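Local coordinates for protein succinate dehydrogenase subunit A (Mycolicibacterium smegmatis MC2 51, PDB 6LUM) that binds FAD and, as the flavoprotein subunit of succinate dehydrogenase, probably oxidises succinate to fumarate and hands the electrons to the iron-sulfur subunit, at residues D[54-58]-D[111-115]; D[73-79]-D[388-394]; D[175-179]-D[376-380]; D[184-189]-D[500-506]; D[451-455]-D[507-511]. All blocks are in the same frame, centred on the assembly; numbering follows the deposited sequence.

Interaction 1. Residues D[54-58]-D[111-115]; sequences ALANV and RIDQR
L55 meets I112 and Q114 where the loop after strand 51-52 passes the start of strand 114-115. These are the two outer strands of a small three-stranded antiparallel sheet in the FAD-binding domain, with 132-133 between them. The touching backbones run 84° apart, and no hydrogen bond joins them directly, so side chains carry the contact. The tight part lies around L55. The amide end of Q114 rests against its CB and CD1, the two side chains crossing at about a right angle, and L55 CD1 reaches I112 CD1 at 4.3 Å. C133 of the central strand also packs on L55, as do I91, V94 and L95 of helix 80-100. Toward N57, V58 and R111 the fit is looser. N57 packs against the backbone of I112, R111 NH2 stops 3.9 Å from N57 O in an oblique approach, and E157 of succinate dehydrogenase subunit B packs on R111 and I112. V58 is exposed to solvent. Beside it, D113 has OD2 bonded to Y134 OH, while D113 OD1 takes a weak bond from Q114 N and lies 4.0 Å from V58 CG1.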
# COMPACT_ATOMS: atom_id res chain seq x y z
N ALA D 54 -11.12 22.01 32.30
CA ALA D 54 -12.50 22.45 32.47
C ALA D 54 -13.31 22.01 31.25
O ALA D 54 -13.58 22.78 30.32
CB ALA D 54 -12.57 23.95 32.68
N LEU D 55 -13.68 20.73 31.25
CA LEU D 55 -14.51 20.17 30.18
C LEU D 55 -15.99 20.26 30.49
O LEU D 55 -16.80 20.41 29.57
CB LEU D 55 -14.14 18.71 29.93
CG LEU D 55 -12.78 18.33 29.38
CD1 LEU D 55 -12.65 16.82 29.33
CD2 LEU D 55 -12.57 18.91 27.99
N ALA D 56 -16.36 20.16 31.77
CA ALA D 56 -17.75 20.22 32.21
C ALA D 56 -18.59 19.14 31.52
O ALA D 56 -19.47 19.41 30.71
CB ALA D 56 -18.34 21.62 31.97
N ASN D 57 -18.26 17.89 31.86
CA ASN D 57 -19.02 16.74 31.42
C ASN D 57 -19.95 16.20 32.50
O ASN D 57 -21.09 15.85 32.20
CB ASN D 57 -18.09 15.62 30.96
CG ASN D 57 -17.56 15.85 29.56
OD1 ASN D 57 -16.80 15.05 29.03
ND2 ASN D 57 -17.97 16.95 28.96
N VAL D 58 -19.49 16.13 33.75
CA VAL D 58 -20.34 15.69 34.84
C VAL D 58 -20.88 16.85 35.66
O VAL D 58 -21.86 16.67 36.40
CB VAL D 58 -19.59 14.70 35.76
CG1 VAL D 58 -18.97 13.59 34.94
CG2 VAL D 58 -18.54 15.42 36.59
N ARG D 111 -18.62 9.78 27.37
CA ARG D 111 -17.74 10.78 26.77
C ARG D 111 -16.36 10.82 27.43
O ARG D 111 -15.38 10.40 26.81
CB ARG D 111 -18.39 12.15 26.83
CG ARG D 111 -19.27 12.48 25.63
CD ARG D 111 -20.31 13.51 25.99
NE ARG D 111 -20.96 13.18 27.25
CZ ARG D 111 -21.61 14.05 28.01
NH1 ARG D 111 -21.71 15.32 27.64
NH2 ARG D 111 -22.17 13.66 29.15
N ILE D 112 -16.28 11.28 28.68
CA ILE D 112 -15.10 11.19 29.55
C ILE D 112 -15.55 11.39 30.99
O ILE D 112 -16.25 12.36 31.30
CB ILE D 112 -14.00 12.23 29.22
CG1 ILE D 112 -13.17 11.84 28.00
CG2 ILE D 112 -13.08 12.42 30.40
CD1 ILE D 112 -12.29 12.95 27.49
N ASP D 113 -15.13 10.52 31.89
CA ASP D 113 -15.47 10.66 33.29
C ASP D 113 -14.46 11.55 33.98
O ASP D 113 -13.28 11.57 33.62
CB ASP D 113 -15.53 9.30 33.97
CG ASP D 113 -16.07 9.37 35.38
OD1 ASP D 113 -16.68 10.41 35.72
OD2 ASP D 113 -15.89 8.41 36.14
N GLN D 114 -14.93 12.30 34.97
CA GLN D 114 -14.09 13.22 35.72
C GLN D 114 -14.29 12.99 37.21
O GLN D 114 -15.28 12.40 37.63
CB GLN D 114 -14.40 14.67 35.37
CG GLN D 114 -14.57 14.88 33.90
CD GLN D 114 -14.27 16.29 33.49
OE1 GLN D 114 -14.14 17.17 34.34
NE2 GLN D 114 -14.14 16.52 32.20
N ARG D 115 -13.34 13.46 38.00
CA ARG D 115 -13.42 13.30 39.44
C ARG D 115 -12.83 14.51 40.13
O ARG D 115 -12.11 15.31 39.53
CB ARG D 115 -12.70 12.03 39.91
CG ARG D 115 -11.20 12.14 39.86
CD ARG D 115 -10.55 10.78 40.00
NE ARG D 115 -9.10 10.89 40.16
CZ ARG D 115 -8.25 9.89 39.98
NH1 ARG D 115 -8.69 8.69 39.62
NH2 ARG D 115 -6.95 10.08 40.15

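Interaction 2. Residues D[73-79]-D[388-394]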
# COMPACT_ATOMS: atom_id res chain seq x y z
N GLY D 73 -3.30 29.24 43.87
CA GLY D 73 -2.45 28.17 44.36
C GLY D 73 -0.98 28.51 44.24
O GLY D 73 -0.19 28.20 45.13
N GLY D 74 -0.60 29.17 43.15
CA GLY D 74 0.77 29.63 43.00
C GLY D 74 1.22 30.66 44.02
O GLY D 74 2.37 31.09 43.95
N ASP D 75 0.36 31.05 44.95
CA ASP D 75 0.70 32.04 45.97
C ASP D 75 1.13 33.37 45.35
O ASP D 75 2.02 34.05 45.86
CB ASP D 75 1.77 31.52 46.93
CG ASP D 75 1.66 32.12 48.30
OD1 ASP D 75 1.06 33.21 48.42
OD2 ASP D 75 2.18 31.53 49.26
N TYR D 76 0.50 33.73 44.24
CA TYR D 76 0.67 35.03 43.61
C TYR D 76 2.12 35.26 43.19
O TYR D 76 2.74 36.28 43.48
CB TYR D 76 0.17 36.15 44.53
CG TYR D 76 -1.29 36.02 44.83
CD1 TYR D 76 -2.23 36.07 43.81
CD2 TYR D 76 -1.74 35.81 46.12
CE1 TYR D 76 -3.57 35.93 44.07
CE2 TYR D 76 -3.08 35.68 46.39
CZ TYR D 76 -3.98 35.74 45.36
OH TYR D 76 -5.32 35.60 45.62
N LEU D 77 2.65 34.26 42.48
CA LEU D 77 3.92 34.41 41.78
C LEU D 77 3.84 33.84 40.38
O LEU D 77 4.85 33.85 39.67
CB LEU D 77 5.05 33.75 42.55
CG LEU D 77 6.43 34.37 42.34
CD1 LEU D 77 6.49 35.70 43.03
CD2 LEU D 77 7.50 33.45 42.86
N ALA D 78 2.69 33.33 39.96
CA ALA D 78 2.50 32.88 38.59
C ALA D 78 2.33 34.07 37.67
O ALA D 78 2.12 35.20 38.10
CB ALA D 78 1.29 31.95 38.50
N ASP D 79 2.43 33.82 36.37
CA ASP D 79 2.18 34.84 35.36
C ASP D 79 0.80 34.63 34.78
O ASP D 79 0.51 33.55 34.23
CB ASP D 79 3.24 34.80 34.26
CG ASP D 79 4.60 35.24 34.75
OD1 ASP D 79 4.66 36.00 35.73
OD2 ASP D 79 5.61 34.83 34.14
N VAL D 388 8.05 28.73 32.60
CA VAL D 388 7.18 29.79 32.11
C VAL D 388 6.56 30.54 33.27
O VAL D 388 6.03 31.65 33.09
CB VAL D 388 6.10 29.18 31.20
CG1 VAL D 388 5.27 30.25 30.53
CG2 VAL D 388 6.73 28.27 30.18
N SER D 389 6.66 29.97 34.48
CA SER D 389 6.02 30.47 35.70
C SER D 389 4.51 30.37 35.58
O SER D 389 3.78 31.34 35.78
CB SER D 389 6.47 31.88 36.03
OG SER D 389 6.09 32.78 35.01
N VAL D 390 4.04 29.17 35.25
CA VAL D 390 2.63 28.83 35.37
C VAL D 390 2.28 28.48 36.81
O VAL D 390 1.25 28.89 37.32
CB VAL D 390 2.29 27.67 34.43
CG1 VAL D 390 0.86 27.33 34.57
CG2 VAL D 390 2.62 28.04 33.02
N HIS D 391 3.15 27.71 37.46
CA HIS D 391 2.92 27.26 38.82
C HIS D 391 3.35 28.27 39.86
O HIS D 391 2.87 28.22 40.99
CB HIS D 391 3.65 25.95 39.06
CG HIS D 391 3.53 24.97 37.94
ND1 HIS D 391 2.35 24.31 37.66
CD2 HIS D 391 4.43 24.54 37.03
CE1 HIS D 391 2.54 23.52 36.62
NE2 HIS D 391 3.78 23.64 36.22
N GLY D 392 4.25 29.18 39.51
CA GLY D 392 4.63 30.22 40.43
C GLY D 392 5.39 29.71 41.64
O GLY D 392 6.51 29.21 41.50
N ALA D 393 4.80 29.84 42.82
CA ALA D 393 5.47 29.50 44.06
C ALA D 393 4.94 28.22 44.68
O ALA D 393 5.43 27.82 45.74
CB ALA D 393 5.33 30.64 45.06
N ASN D 394 3.96 27.58 44.06
CA ASN D 394 3.46 26.31 44.55
C ASN D 394 2.66 25.66 43.43
O ASN D 394 1.88 26.33 42.76
CB ASN D 394 2.58 26.47 45.79
CG ASN D 394 1.95 25.18 46.21
OD1 ASN D 394 0.94 24.76 45.65
ND2 ASN D 394 2.53 24.54 47.21
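Positive phi at D75 (58°) and at G392 (67°) turns the two chains so that their bends fit together, and L77 CG, anti to the backbone N (chi1 -151°), puts L77 CD2 4.2 Å from A393 CB. D75 closes helix 63-73 in a Schellman motif, while G392 sits inside a type II' turn from H391 to N394. The helix end and the turn are joined by a backbone bond: A393 N donates to G74 O at 3.0 Å. A CB on G74 would fall on H391 O, and one on G392 would run into the backbone of L77 and A78, so the absence of side chains at both is consistent with the close backbones. Farther along, D79 N donates to S389 O at 2.9 Å. Between the two bonds the filling is small: the backbone sets L77 CB 4.0 Å from A393 CB, and A78 CB lies beside V390 O. N394 lays its CB against G73 O. The carboxylate of D75 turns to partners outside, R543 and the backbone N of G533. H391 is bonded through NE2 to D403, and its side chain comes within about 6 Å of the FAD, so this buried junction belongs to the surroundings of the flavin site. It ties the link between helices 63-73 and 80-100 to the loop between strand 386-387 and helix 399-421, with A82 and M86 of helix 80-100 packed on V390 and H551 of strand 550-556 lying against L77 and S389.

Interaction 3. Residues D[175-179]-D[376-380]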
# COMPACT_ATOMS: atom_id res chain seq x y z
N GLY D 175 24.49 38.65 19.05
CA GLY D 175 24.22 37.83 20.20
C GLY D 175 24.58 36.38 19.94
O GLY D 175 25.13 36.04 18.90
N PRO D 176 24.28 35.51 20.89
CA PRO D 176 24.54 34.08 20.70
C PRO D 176 23.36 33.37 20.05
O PRO D 176 22.22 33.83 20.08
CB PRO D 176 24.76 33.57 22.13
CG PRO D 176 24.38 34.71 23.05
CD PRO D 176 23.73 35.77 22.23
N VAL D 177 23.67 32.24 19.43
CA VAL D 177 22.69 31.44 18.73
C VAL D 177 23.05 29.98 18.93
O VAL D 177 24.23 29.62 18.95
CB VAL D 177 22.62 31.82 17.23
CG1 VAL D 177 23.89 31.42 16.52
CG2 VAL D 177 21.43 31.19 16.55
N ALA D 178 22.05 29.14 19.14
CA ALA D 178 22.28 27.74 19.44
C ALA D 178 22.32 26.94 18.15
O ALA D 178 21.38 26.98 17.36
CB ALA D 178 21.18 27.19 20.36
N THR D 179 23.41 26.21 17.95
CA THR D 179 23.62 25.50 16.70
C THR D 179 23.67 23.99 16.86
O THR D 179 23.17 23.27 15.99
CB THR D 179 24.91 25.97 16.04
OG1 THR D 179 26.01 25.79 16.94
CG2 THR D 179 24.81 27.43 15.70
N ILE D 376 17.28 33.80 23.23
CA ILE D 376 18.29 33.06 22.48
C ILE D 376 17.65 32.52 21.21
O ILE D 376 16.67 31.76 21.29
CB ILE D 376 18.91 31.93 23.31
CG1 ILE D 376 19.66 32.50 24.50
CG2 ILE D 376 19.83 31.11 22.46
CD1 ILE D 376 21.03 32.96 24.16
N PRO D 377 18.12 32.89 20.03
CA PRO D 377 17.52 32.39 18.79
C PRO D 377 17.79 30.90 18.61
O PRO D 377 18.94 30.46 18.60
CB PRO D 377 18.21 33.22 17.70
CG PRO D 377 19.45 33.71 18.33
CD PRO D 377 19.12 33.93 19.76
N GLY D 378 16.72 30.14 18.46
CA GLY D 378 16.84 28.72 18.21
C GLY D 378 17.12 27.92 19.46
O GLY D 378 18.02 27.07 19.46
N LEU D 379 16.38 28.19 20.52
CA LEU D 379 16.54 27.45 21.77
C LEU D 379 15.20 27.50 22.49
O LEU D 379 14.78 28.57 22.92
CB LEU D 379 17.65 28.03 22.63
CG LEU D 379 18.16 27.15 23.76
CD1 LEU D 379 18.68 25.85 23.23
CD2 LEU D 379 19.23 27.86 24.52
N TYR D 380 14.55 26.35 22.62
CA TYR D 380 13.24 26.24 23.22
C TYR D 380 13.29 25.29 24.41
O TYR D 380 14.25 24.54 24.57
CB TYR D 380 12.21 25.76 22.20
CG TYR D 380 12.13 26.69 21.02
CD1 TYR D 380 12.99 26.55 19.96
CD2 TYR D 380 11.23 27.73 20.99
CE1 TYR D 380 12.95 27.41 18.90
CE2 TYR D 380 11.18 28.58 19.94
CZ TYR D 380 12.04 28.42 18.89
OH TYR D 380 11.99 29.28 17.83
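Segment 175-179 of strand 175-185 meets the corner at P377 and G378 through one backbone bond, weak but nearly straight, from A178 N to P377 O (3.4 Å, N-H...O angle 170°). Positive phi at G378 (79°) belongs to that corner, which sends the chain on into the strand that includes Y380. The side chains meet on both sides of this bond along the chain. V177 has CG2 anti to its backbone N, with CG1 at chi1 68°, and this brings V177 CG2 to P377 CG at 3.7 Å, the two side chains crossing at about a right angle. The same methyl also rests against the carbonyl of P377. The proline in turn sets its CG and CD against P176 O, a contact between C-H groups and a carbonyl. One residue back, the P176 ring touches I376, with P176 CG to I376 CD1 at 3.9 Å, the two side chains again roughly perpendicular. A178 points its methyl at the second segment, where A178 CB meets L379 CD1 at 4.0 Å and lies close to the carbonyl of G378. Most of this is apolar and buried. The contact joins two sheets of the FAD-binding domain: the mixed sheet containing 175-185, and the parallel Rossmann-type sheet on whose outer edge strand 379-381 lies. Strand 162-172 flanks the first segment, with L169 packed on A178 and T170 on V177. Strand 198-201 brings I199 against both A178 and L379, and helix 399-421 covers P377 with Y418.

Interaction 4. Residues D[184-189]-D[500-506]; sequences YELATG and RYNSDLL
A187 lies over one face of the Y501 ring, its CA 4.0 Å from the ring centroid and 17° off the normal, a CH-pi contact displaced toward the rim. Its methyl comes to the hydroxyl end of the ring, A187 CB to Y501 CZ 3.8 Å. The L186 side chain crosses that of Y501 at about a right angle, L186 CD2 touching Y501 CD2. The other branch of L186 reaches into the helix: L186 CD1 meets L506 CD1 at 3.5 Å, having CG anti to its backbone N (chi1 171°). Beyond it the Y184 ring, also anti to its N (chi1 174°), touches two leucines obliquely, with Y184 CE2 at 3.8 Å from L506 CD1 and Y184 CZ at 3.7 Å from L505 CD2. At the other end of the contact, away from the leucines, R500 bends at chi2 and chi3 so that A187 O lies above one face of its guanidinium, with no hydrogen bond made. The turn bearing L186 and A187 is closed by G189 N bonding to E185 O at 2.9 Å. The Y501 hydroxyl is weakly bonded to E126 of succinate dehydrogenase subunit B, and Y501 O to T72 of that subunit. With an alanine in place of the Y501 tyrosine, A187 and L186 would probably lose the surface they pack on, and E126 of subunit B its hydroxyl partner. The contact joins the end of strand 175-185, in the FAD-binding domain, to N502 and the start of helix 503-527. Strand 162-172 brings Y163 against L186 and L506, and helix 433-443 covers L505 with V439, I442 and L443.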
# COMPACT_ATOMS: atom_id res chain seq x y z
N TYR D 184 26.67 12.02 24.22
CA TYR D 184 27.58 10.92 24.53
C TYR D 184 26.80 9.63 24.43
O TYR D 184 25.92 9.36 25.26
CB TYR D 184 28.16 11.11 25.93
CG TYR D 184 29.00 9.98 26.45
CD1 TYR D 184 30.38 10.03 26.37
CD2 TYR D 184 28.43 8.88 27.05
CE1 TYR D 184 31.15 9.01 26.86
CE2 TYR D 184 29.19 7.86 27.54
CZ TYR D 184 30.55 7.93 27.44
OH TYR D 184 31.31 6.90 27.93
N GLU D 185 27.10 8.81 23.43
CA GLU D 185 26.42 7.54 23.27
C GLU D 185 26.88 6.57 24.34
O GLU D 185 28.05 6.20 24.38
CB GLU D 185 26.70 6.97 21.89
CG GLU D 185 25.87 5.77 21.56
CD GLU D 185 26.26 5.15 20.24
OE1 GLU D 185 27.41 5.33 19.82
OE2 GLU D 185 25.41 4.48 19.63
N LEU D 186 25.96 6.14 25.20
CA LEU D 186 26.33 5.25 26.28
C LEU D 186 26.85 3.92 25.75
O LEU D 186 27.78 3.35 26.32
CB LEU D 186 25.15 5.00 27.21
CG LEU D 186 25.32 3.92 28.27
CD1 LEU D 186 26.05 4.47 29.46
CD2 LEU D 186 24.00 3.36 28.69
N ALA D 187 26.27 3.44 24.66
CA ALA D 187 26.51 2.07 24.22
C ALA D 187 27.89 1.87 23.62
O ALA D 187 28.42 0.76 23.65
CB ALA D 187 25.45 1.66 23.21
N THR D 188 28.48 2.91 23.04
CA THR D 188 29.76 2.80 22.37
C THR D 188 30.84 3.69 22.94
O THR D 188 32.02 3.46 22.65
CB THR D 188 29.63 3.11 20.88
OG1 THR D 188 29.25 4.48 20.72
CG2 THR D 188 28.57 2.25 20.25
N GLY D 189 30.49 4.70 23.73
CA GLY D 189 31.48 5.62 24.24
C GLY D 189 31.85 6.74 23.30
O GLY D 189 32.79 7.47 23.58
N ARG D 500 32.59 0.72 26.75
CA ARG D 500 31.39 0.20 26.10
C ARG D 500 30.12 0.68 26.79
O ARG D 500 29.32 1.39 26.19
CB ARG D 500 31.45 -1.32 26.02
CG ARG D 500 32.32 -1.83 24.89
CD ARG D 500 31.78 -1.43 23.54
NE ARG D 500 30.39 -1.83 23.38
CZ ARG D 500 29.73 -1.83 22.23
NH1 ARG D 500 30.35 -1.45 21.12
NH2 ARG D 500 28.47 -2.21 22.18
N TYR D 501 29.92 0.30 28.05
CA TYR D 501 28.75 0.75 28.82
C TYR D 501 29.30 1.28 30.14
O TYR D 501 29.40 0.54 31.11
CB TYR D 501 27.75 -0.36 29.06
CG TYR D 501 26.76 -0.57 27.95
CD1 TYR D 501 27.08 -1.36 26.87
CD2 TYR D 501 25.50 -0.01 28.00
CE1 TYR D 501 26.19 -1.56 25.86
CE2 TYR D 501 24.60 -0.21 27.00
CZ TYR D 501 24.95 -0.99 25.93
OH TYR D 501 24.05 -1.19 24.91
N ASN D 502 29.66 2.55 30.17
CA ASN D 502 30.37 3.11 31.31
C ASN D 502 29.40 3.94 32.13
O ASN D 502 29.22 5.13 31.89
CB ASN D 502 31.56 3.92 30.84
CG ASN D 502 32.65 3.99 31.86
OD1 ASN D 502 32.43 3.67 33.02
ND2 ASN D 502 33.82 4.42 31.44
N SER D 503 28.76 3.31 33.10
CA SER D 503 27.79 4.00 33.94
C SER D 503 28.45 4.77 35.07
O SER D 503 27.88 5.74 35.56
CB SER D 503 26.78 3.01 34.50
OG SER D 503 26.05 2.39 33.47
N ASP D 504 29.64 4.35 35.50
CA ASP D 504 30.33 5.06 36.58
C ASP D 504 30.78 6.44 36.14
O ASP D 504 30.66 7.42 36.90
CB ASP D 504 31.52 4.23 37.04
CG ASP D 504 31.98 4.61 38.43
OD1 ASP D 504 32.80 3.85 39.00
OD2 ASP D 504 31.54 5.66 38.93
N LEU D 505 31.32 6.54 34.93
CA LEU D 505 31.66 7.83 34.36
C LEU D 505 30.47 8.77 34.40
O LEU D 505 30.56 9.90 34.89
CB LEU D 505 32.14 7.64 32.92
CG LEU D 505 32.28 8.89 32.08
CD1 LEU D 505 33.58 9.53 32.42
CD2 LEU D 505 32.24 8.54 30.63
N LEU D 506 29.33 8.30 33.91
CA LEU D 506 28.17 9.17 33.83
C LEU D 506 27.60 9.48 35.20
O LEU D 506 27.04 10.55 35.39
CB LEU D 506 27.13 8.56 32.91
CG LEU D 506 27.69 8.60 31.50
CD1 LEU D 506 27.03 7.60 30.62
CD2 LEU D 506 27.55 9.99 30.93

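Interaction 5. Residues D[451-455]-D[507-511]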
# COMPACT_ATOMS: atom_id res chain seq x y z
N VAL D 451 32.56 8.69 44.68
CA VAL D 451 31.42 9.44 44.18
C VAL D 451 30.19 9.18 45.04
O VAL D 451 29.42 10.09 45.33
CB VAL D 451 31.15 9.08 42.71
CG1 VAL D 451 29.82 9.61 42.28
CG2 VAL D 451 32.24 9.63 41.85
N ALA D 452 29.99 7.93 45.45
CA ALA D 452 28.84 7.61 46.29
C ALA D 452 28.92 8.34 47.62
O ALA D 452 27.90 8.79 48.14
CB ALA D 452 28.76 6.11 46.51
N ASP D 453 30.12 8.49 48.17
CA ASP D 453 30.26 9.20 49.44
C ASP D 453 29.99 10.69 49.29
O ASP D 453 29.30 11.29 50.11
CB ASP D 453 31.65 8.97 50.03
CG ASP D 453 31.70 7.77 50.95
OD1 ASP D 453 30.78 6.93 50.89
OD2 ASP D 453 32.66 7.67 51.73
N ILE D 454 30.53 11.30 48.23
CA ILE D 454 30.28 12.72 48.00
C ILE D 454 28.80 12.97 47.78
O ILE D 454 28.23 13.91 48.34
CB ILE D 454 31.11 13.21 46.80
CG1 ILE D 454 32.58 13.24 47.16
CG2 ILE D 454 30.67 14.59 46.40
CD1 ILE D 454 33.44 13.53 45.99
N ARG D 455 28.15 12.13 46.98
CA ARG D 455 26.73 12.33 46.70
C ARG D 455 25.88 12.10 47.93
O ARG D 455 24.93 12.85 48.18
CB ARG D 455 26.30 11.43 45.56
CG ARG D 455 24.83 11.35 45.39
CD ARG D 455 24.44 10.92 44.01
NE ARG D 455 25.25 9.82 43.50
CZ ARG D 455 25.22 8.58 43.97
NH1 ARG D 455 24.42 8.27 44.97
NH2 ARG D 455 25.99 7.65 43.43
N GLU D 507 27.76 8.58 36.17
CA GLU D 507 27.34 8.93 37.52
C GLU D 507 28.17 10.08 38.08
O GLU D 507 27.63 10.98 38.73
CB GLU D 507 27.44 7.71 38.43
CG GLU D 507 26.28 6.76 38.29
CD GLU D 507 26.28 5.70 39.36
OE1 GLU D 507 27.19 5.72 40.22
OE2 GLU D 507 25.36 4.84 39.35
N ALA D 508 29.48 10.08 37.83
CA ALA D 508 30.29 11.21 38.25
C ALA D 508 29.88 12.49 37.54
O ALA D 508 29.75 13.57 38.16
CB ALA D 508 31.76 10.91 37.99
N ILE D 509 29.65 12.40 36.23
CA ILE D 509 29.24 13.57 35.46
C ILE D 509 27.94 14.15 35.99
O ILE D 509 27.79 15.37 36.10
CB ILE D 509 29.15 13.21 33.97
CG1 ILE D 509 30.54 13.07 33.37
CG2 ILE D 509 28.39 14.26 33.23
CD1 ILE D 509 30.53 12.79 31.91
N GLU D 510 26.98 13.29 36.36
CA GLU D 510 25.72 13.77 36.90
C GLU D 510 25.88 14.36 38.29
O GLU D 510 25.14 15.28 38.67
CB GLU D 510 24.68 12.66 36.94
CG GLU D 510 24.51 11.88 35.66
CD GLU D 510 23.75 12.61 34.59
OE1 GLU D 510 24.32 12.88 33.51
OE2 GLU D 510 22.56 12.90 34.81
N LEU D 511 26.81 13.84 39.09
CA LEU D 511 27.08 14.46 40.37
C LEU D 511 27.55 15.90 40.20
O LEU D 511 27.26 16.76 41.04
CB LEU D 511 28.11 13.65 41.14
CG LEU D 511 28.60 14.23 42.45
CD1 LEU D 511 27.44 14.45 43.37
CD2 LEU D 511 29.60 13.31 43.07
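The guanidinium of R455 and the carboxylate of E507 stand almost perpendicular, their planes 84° apart, and approach each other obliquely. R455 NH2 is 3.9 Å from E507 OE1, a long salt bridge that probably adds electrostatic attraction more than a fixed geometry. Each group has a second partner in succinate dehydrogenase subunit B: W65 of that subunit makes a cation-pi contact with R455, and its R75 forms a long, weak ion pair with E507. Beside the charged pair the contact is apolar and centred on L511. Its CG stands anti to the backbone N (chi1 175°), and the two branches divide the work. L511 CD2 meets I454 CG2 at 3.7 Å and V451 CG1 at 3.8 Å, while L511 CD1 lies 3.9 Å from R455 CB. V451 uses its other methyl on A508, V451 CG2 to A508 CB 4.1 Å. A serine in place of L511 would probably open a gap among V451, I454 and the base of R455, leaving those carbons without the methyls they pack on. The segments 451-455 and 507-511 run nearly parallel, their axes crossing at 24° and approaching to 10.5 Å. I492 packs on V451, I454 and A508, and Y489 on L511; helix 433-443 places I442 on A508 and W438 on I509, with L165 of strand 162-172 also on I509.

How the interactions relate
Interactions 4 and 5 use successive parts of helix 503-527, with centres 15 Å apart. Interactions 3 and 4 share strand 175-185, and their centres lie 28 Å apart, so strand and helix chain the three together. Interaction 2 comes nearest the FAD, the H391 side chain lying about 6 Å from it; the L506 side chain of interaction 4 lies about 8 Å from the FAD, and those of L379 in interaction 3 and E507 in interaction 5 about 13 Å. Interaction 1 stands apart, its centre 25 Å from that of interaction 2 and about 46 Å from those of 4 and 5. Interactions 1, 4 and 5 each reach succinate dehydrogenase subunit B, whereas 2 and 3 touch no other chain.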